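Local coordinates for type 4 fimbrial biogenesis protein PilY1 (PDB 3HX6), which primes assembly of type IV pili, supports twitching motility and host-cell adhesion, and probably counters pilus retraction under the control of calcium, at residues Tyr267-Arg279 with Ala324-Arg336. The protein carries 3 engineered substitutions. Numbering follows the deposited sequence.
Sequences YAYAGDLQGNLWR and AAQAITAAPSLVR
The backbone of A327 and I328 runs past the G271-L273 end of the hairpin formed by strands 267-272 and 276-281, and I328 N donates to D272 O at 3.0 Å, while G275 N of the type I turn D272-G275 reaches that same oxygen from the opposite face of the carbonyl plane. I328 lays CG2 3.8 Å from G271 CA; CG1 anti to the carbonyl carbon and an extended chi2 of 166° carry CD1 to G275 O at 3.5 Å. A327 CB rests against L273 O. Further along, the P332 ring wedges against the backbone of Y269, and P332 CG lies 3.7 Å from L277 CD2. In the beta-propeller of this C-terminal domain, the hairpin is the middle pair of a four-stranded blade, and the loop leading to edge strand 333-336 of the next sheet packs on it. L334 sets CD2 over one Y269 ring face, a CH-pi contact 4.0 Å from the centroid, while R279 CG lies against the opposite face and D373 holds the hydroxyl. A water accepts from G271 N and donates to A330 O. Across the hairpin, D272 OD1 takes W278 NE1 (2.7 Å) from above the carboxylate plane and N276 ND2 on its syn lone pair; N276 N binds D272 OD2 (2.8 Å), and bonds to both oxygens hold the carboxylate's rotation.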
loop_
_atom_site.group_PDB
_atom_site.type_symbol
_atom_site.label_atom_id
_atom_site.label_comp_id
_atom_site.label_asym_id
_atom_site.label_seq_id
_atom_site.Cartn_x
_atom_site.Cartn_y
_atom_site.Cartn_z
ATOM N N TYR A 267 -18.163 12.018 -19.658
ATOM C CA TYR A 267 -19.172 12.920 -19.108
ATOM C C TYR A 267 -18.565 13.683 -17.943
ATOM O O TYR A 267 -17.532 13.297 -17.403
ATOM C CB TYR A 267 -20.368 12.151 -18.536
ATOM C CG TYR A 267 -21.124 11.262 -19.492
ATOM C CD1 TYR A 267 -21.965 11.801 -20.465
ATOM C CD2 TYR A 267 -21.037 9.875 -19.387
ATOM C CE1 TYR A 267 -22.706 10.978 -21.306
ATOM C CE2 TYR A 267 -21.772 9.044 -20.219
ATOM C CZ TYR A 267 -22.603 9.600 -21.173
ATOM O OH TYR A 267 -23.325 8.770 -21.987
ATOM N N ALA A 268 -19.240 14.750 -17.542
ATOM C CA ALA A 268 -18.815 15.540 -16.402
ATOM C C ALA A 268 -20.097 15.822 -15.638
ATOM O O ALA A 268 -21.144 16.062 -16.242
ATOM C CB ALA A 268 -18.163 16.854 -16.856
ATOM N N TYR A 269 -20.020 15.755 -14.315
ATOM C CA TYR A 269 -21.166 16.032 -13.461
ATOM C C TYR A 269 -20.739 17.134 -12.502
ATOM O O TYR A 269 -19.637 17.097 -11.958
ATOM C CB TYR A 269 -21.564 14.800 -12.645
ATOM C CG TYR A 269 -22.119 13.649 -13.451
ATOM C CD1 TYR A 269 -21.273 12.749 -14.101
ATOM C CD2 TYR A 269 -23.492 13.423 -13.510
ATOM C CE1 TYR A 269 -21.787 11.635 -14.781
ATOM C CE2 TYR A 269 -24.016 12.321 -14.188
ATOM C CZ TYR A 269 -23.158 11.429 -14.816
ATOM O OH TYR A 269 -23.671 10.313 -15.446
ATOM N N ALA A 270 -21.607 18.114 -12.293
ATOM C CA ALA A 270 -21.276 19.211 -11.400
ATOM C C ALA A 270 -22.524 19.901 -10.868
ATOM O O ALA A 270 -23.487 20.116 -11.602
ATOM C CB ALA A 270 -20.387 20.230 -12.141
ATOM N N GLY A 271 -22.509 20.237 -9.585
ATOM C CA GLY A 271 -23.641 20.937 -9.009
ATOM C C GLY A 271 -23.359 22.423 -9.114
ATOM O O GLY A 271 -22.261 22.820 -9.522
ATOM N N ASP A 272 -24.339 23.255 -8.780
ATOM C CA ASP A 272 -24.129 24.693 -8.834
ATOM C C ASP A 272 -24.700 25.355 -7.576
ATOM O O ASP A 272 -25.273 24.678 -6.717
ATOM C CB ASP A 272 -24.744 25.281 -10.114
ATOM C CG ASP A 272 -26.262 25.179 -10.151
ATOM O OD1 ASP A 272 -26.831 25.384 -11.251
ATOM O OD2 ASP A 272 -26.886 24.905 -9.100
ATOM N N LEU A 273 -24.521 26.666 -7.456
ATOM C CA LEU A 273 -25.012 27.397 -6.294
ATOM C C LEU A 273 -26.524 27.327 -6.171
ATOM O O LEU A 273 -27.073 27.534 -5.094
ATOM C CB LEU A 273 -24.578 28.865 -6.361
ATOM C CG LEU A 273 -23.069 29.124 -6.303
ATOM C CD1 LEU A 273 -22.800 30.623 -6.382
ATOM C CD2 LEU A 273 -22.501 28.544 -5.012
ATOM N N GLN A 274 -27.194 27.026 -7.278
ATOM C CA GLN A 274 -28.651 26.940 -7.283
ATOM C C GLN A 274 -29.183 25.581 -6.877
ATOM O O GLN A 274 -30.395 25.393 -6.760
ATOM C CB GLN A 274 -29.193 27.306 -8.660
ATOM C CG GLN A 274 -29.352 28.801 -8.862
ATOM C CD GLN A 274 -29.793 29.149 -10.260
ATOM O OE1 GLN A 274 -30.321 28.304 -10.984
ATOM N NE2 GLN A 274 -29.593 30.404 -10.651
ATOM N N GLY A 275 -28.279 24.632 -6.665
ATOM C CA GLY A 275 -28.693 23.301 -6.272
ATOM C C GLY A 275 -28.950 22.366 -7.434
ATOM O O GLY A 275 -29.444 21.254 -7.243
ATOM N N ASN A 276 -28.631 22.802 -8.647
ATOM C CA ASN A 276 -28.837 21.948 -9.808
ATOM C C ASN A 276 -27.635 21.033 -9.984
ATOM O O ASN A 276 -26.498 21.478 -9.865
ATOM C CB ASN A 276 -28.995 22.788 -11.074
ATOM C CG ASN A 276 -30.130 23.772 -10.973
ATOM O OD1 ASN A 276 -31.297 23.384 -10.920
ATOM N ND2 ASN A 276 -29.796 25.061 -10.934
ATOM N N LEU A 277 -27.884 19.755 -10.256
ATOM C CA LEU A 277 -26.794 18.812 -10.492
ATOM C C LEU A 277 -26.794 18.627 -12.007
ATOM O O LEU A 277 -27.683 17.981 -12.571
ATOM C CB LEU A 277 -27.056 17.479 -9.780
ATOM C CG LEU A 277 -25.899 16.474 -9.643
ATOM C CD1 LEU A 277 -25.423 16.022 -11.018
ATOM C CD2 LEU A 277 -24.757 17.103 -8.855
ATOM N N TRP A 278 -25.801 19.206 -12.666
ATOM C CA TRP A 278 -25.721 19.134 -14.117
ATOM C C TRP A 278 -24.835 18.024 -14.646
ATOM O O TRP A 278 -23.891 17.610 -13.985
ATOM C CB TRP A 278 -25.171 20.448 -14.684
ATOM C CG TRP A 278 -25.917 21.667 -14.270
ATOM C CD1 TRP A 278 -25.596 22.524 -13.257
ATOM C CD2 TRP A 278 -27.126 22.162 -14.852
ATOM N NE1 TRP A 278 -26.536 23.532 -13.172
ATOM C CE2 TRP A 278 -27.486 23.331 -14.140
ATOM C CE3 TRP A 278 -27.942 21.731 -15.911
ATOM C CZ2 TRP A 278 -28.630 24.077 -14.451
ATOM C CZ3 TRP A 278 -29.083 22.475 -16.223
ATOM C CH2 TRP A 278 -29.415 23.637 -15.493
ATOM N N ARG A 279 -25.163 17.530 -15.836
ATOM C CA ARG A 279 -24.306 16.557 -16.488
ATOM C C ARG A 279 -23.981 17.196 -17.827
ATOM O O ARG A 279 -24.802 17.924 -18.400
ATOM C CB ARG A 279 -24.972 15.205 -16.729
ATOM C CG ARG A 279 -23.915 14.139 -17.060
ATOM C CD ARG A 279 -24.505 12.815 -17.518
ATOM N NE ARG A 279 -24.980 12.873 -18.895
ATOM C CZ ARG A 279 -25.557 11.851 -19.521
ATOM N NH1 ARG A 279 -25.729 10.696 -18.887
ATOM N NH2 ARG A 279 -25.949 11.976 -20.781
ATOM N N ALA A 324 -36.827 24.848 -0.402
ATOM C CA ALA A 324 -35.821 25.872 -0.665
ATOM C C ALA A 324 -34.574 25.250 -1.292
ATOM O O ALA A 324 -34.116 24.186 -0.865
ATOM C CB ALA A 324 -35.453 26.584 0.627
ATOM N N ALA A 325 -34.037 25.925 -2.303
ATOM C CA ALA A 325 -32.854 25.473 -3.027
ATOM C C ALA A 325 -31.660 25.237 -2.115
ATOM O O ALA A 325 -31.424 26.003 -1.192
ATOM C CB ALA A 325 -32.485 26.500 -4.094
ATOM N N GLN A 326 -30.902 24.180 -2.390
ATOM C CA GLN A 326 -29.715 23.844 -1.606
ATOM C C GLN A 326 -28.482 23.909 -2.499
ATOM O O GLN A 326 -28.349 23.125 -3.434
ATOM C CB GLN A 326 -29.824 22.430 -1.046
ATOM C CG GLN A 326 -30.889 22.244 0.003
ATOM C CD GLN A 326 -31.122 20.785 0.296
ATOM O OE1 GLN A 326 -31.131 20.361 1.456
ATOM N NE2 GLN A 326 -31.316 20.001 -0.759
ATOM N N ALA A 327 -27.579 24.833 -2.202
ATOM C CA ALA A 327 -26.366 24.975 -2.990
ATOM C C ALA A 327 -25.523 23.709 -2.921
ATOM O O ALA A 327 -25.507 23.012 -1.903
ATOM C CB ALA A 327 -25.554 26.158 -2.481
ATOM N N ILE A 328 -24.831 23.414 -4.015
ATOM C CA ILE A 328 -23.943 22.261 -4.079
ATOM C C ILE A 328 -22.552 22.813 -4.334
ATOM O O ILE A 328 -22.331 23.532 -5.316
ATOM C CB ILE A 328 -24.318 21.309 -5.221
ATOM C CG1 ILE A 328 -25.707 20.721 -4.960
ATOM C CG2 ILE A 328 -23.255 20.205 -5.347
ATOM C CD1 ILE A 328 -26.323 20.043 -6.156
ATOM N N THR A 329 -21.628 22.478 -3.438
ATOM C CA THR A 329 -20.252 22.936 -3.513
ATOM C C THR A 329 -19.308 21.805 -3.893
ATOM O O THR A 329 -18.465 21.954 -4.777
ATOM C CB THR A 329 -19.778 23.483 -2.147
ATOM O OG1 THR A 329 -20.541 24.636 -1.797
ATOM C CG2 THR A 329 -18.310 23.848 -2.204
ATOM N N ALA A 330 -19.454 20.677 -3.208
ATOM C CA ALA A 330 -18.603 19.524 -3.436
ATOM C C ALA A 330 -18.900 18.803 -4.735
ATOM O O ALA A 330 -20.021 18.839 -5.247
ATOM C CB ALA A 330 -18.733 18.545 -2.270
ATOM N N ALA A 331 -17.876 18.136 -5.256
ATOM C CA ALA A 331 -18.004 17.372 -6.481
ATOM C C ALA A 331 -18.846 16.138 -6.211
ATOM O O ALA A 331 -18.874 15.627 -5.088
ATOM C CB ALA A 331 -16.629 16.940 -6.975
ATOM N N PRO A 332 -19.559 15.652 -7.237
ATOM C CA PRO A 332 -20.387 14.459 -7.089
ATOM C C PRO A 332 -19.436 13.262 -7.125
ATOM O O PRO A 332 -18.253 13.416 -7.446
ATOM C CB PRO A 332 -21.271 14.478 -8.342
ATOM C CG PRO A 332 -21.229 15.905 -8.802
ATOM C CD PRO A 332 -19.811 16.300 -8.535
ATOM N N SER A 333 -19.956 12.091 -6.773
ATOM C CA SER A 333 -19.204 10.840 -6.815
ATOM C C SER A 333 -20.123 9.909 -7.584
ATOM O O SER A 333 -21.340 10.045 -7.500
ATOM C CB SER A 333 -18.945 10.280 -5.411
ATOM O OG SER A 333 -17.835 10.918 -4.816
ATOM N N LEU A 334 -19.554 8.973 -8.332
ATOM C CA LEU A 334 -20.363 8.060 -9.132
ATOM C C LEU A 334 -20.140 6.604 -8.771
ATOM O O LEU A 334 -19.004 6.173 -8.578
ATOM C CB LEU A 334 -20.046 8.260 -10.618
ATOM C CG LEU A 334 -20.167 9.691 -11.148
ATOM C CD1 LEU A 334 -19.623 9.757 -12.566
ATOM C CD2 LEU A 334 -21.609 10.141 -11.107
ATOM N N VAL A 335 -21.231 5.848 -8.676
ATOM C CA VAL A 335 -21.144 4.425 -8.366
ATOM C C VAL A 335 -22.051 3.698 -9.355
ATOM O O VAL A 335 -23.193 4.105 -9.562
ATOM C CB VAL A 335 -21.617 4.118 -6.917
ATOM C CG1 VAL A 335 -21.469 2.639 -6.626
ATOM C CG2 VAL A 335 -20.800 4.924 -5.910
ATOM N N ARG A 336 -21.543 2.639 -9.981
ATOM C CA ARG A 336 -22.354 1.889 -10.934
ATOM C C ARG A 336 -23.600 1.358 -10.227
ATOM O O ARG A 336 -23.517 0.814 -9.126
ATOM C CB ARG A 336 -21.565 0.709 -11.517
ATOM C CG ARG A 336 -22.250 0.078 -12.729
ATOM C CD ARG A 336 -21.591 -1.233 -13.149
ATOM N NE ARG A 336 -20.249 -1.058 -13.695
ATOM C CZ ARG A 336 -19.982 -0.582 -14.908
ATOM N NH1 ARG A 336 -20.966 -0.222 -15.722
ATOM N NH2 ARG A 336 -18.724 -0.474 -15.312
HETATM O O HOH W 1 -20.322 19.990 -7.869
#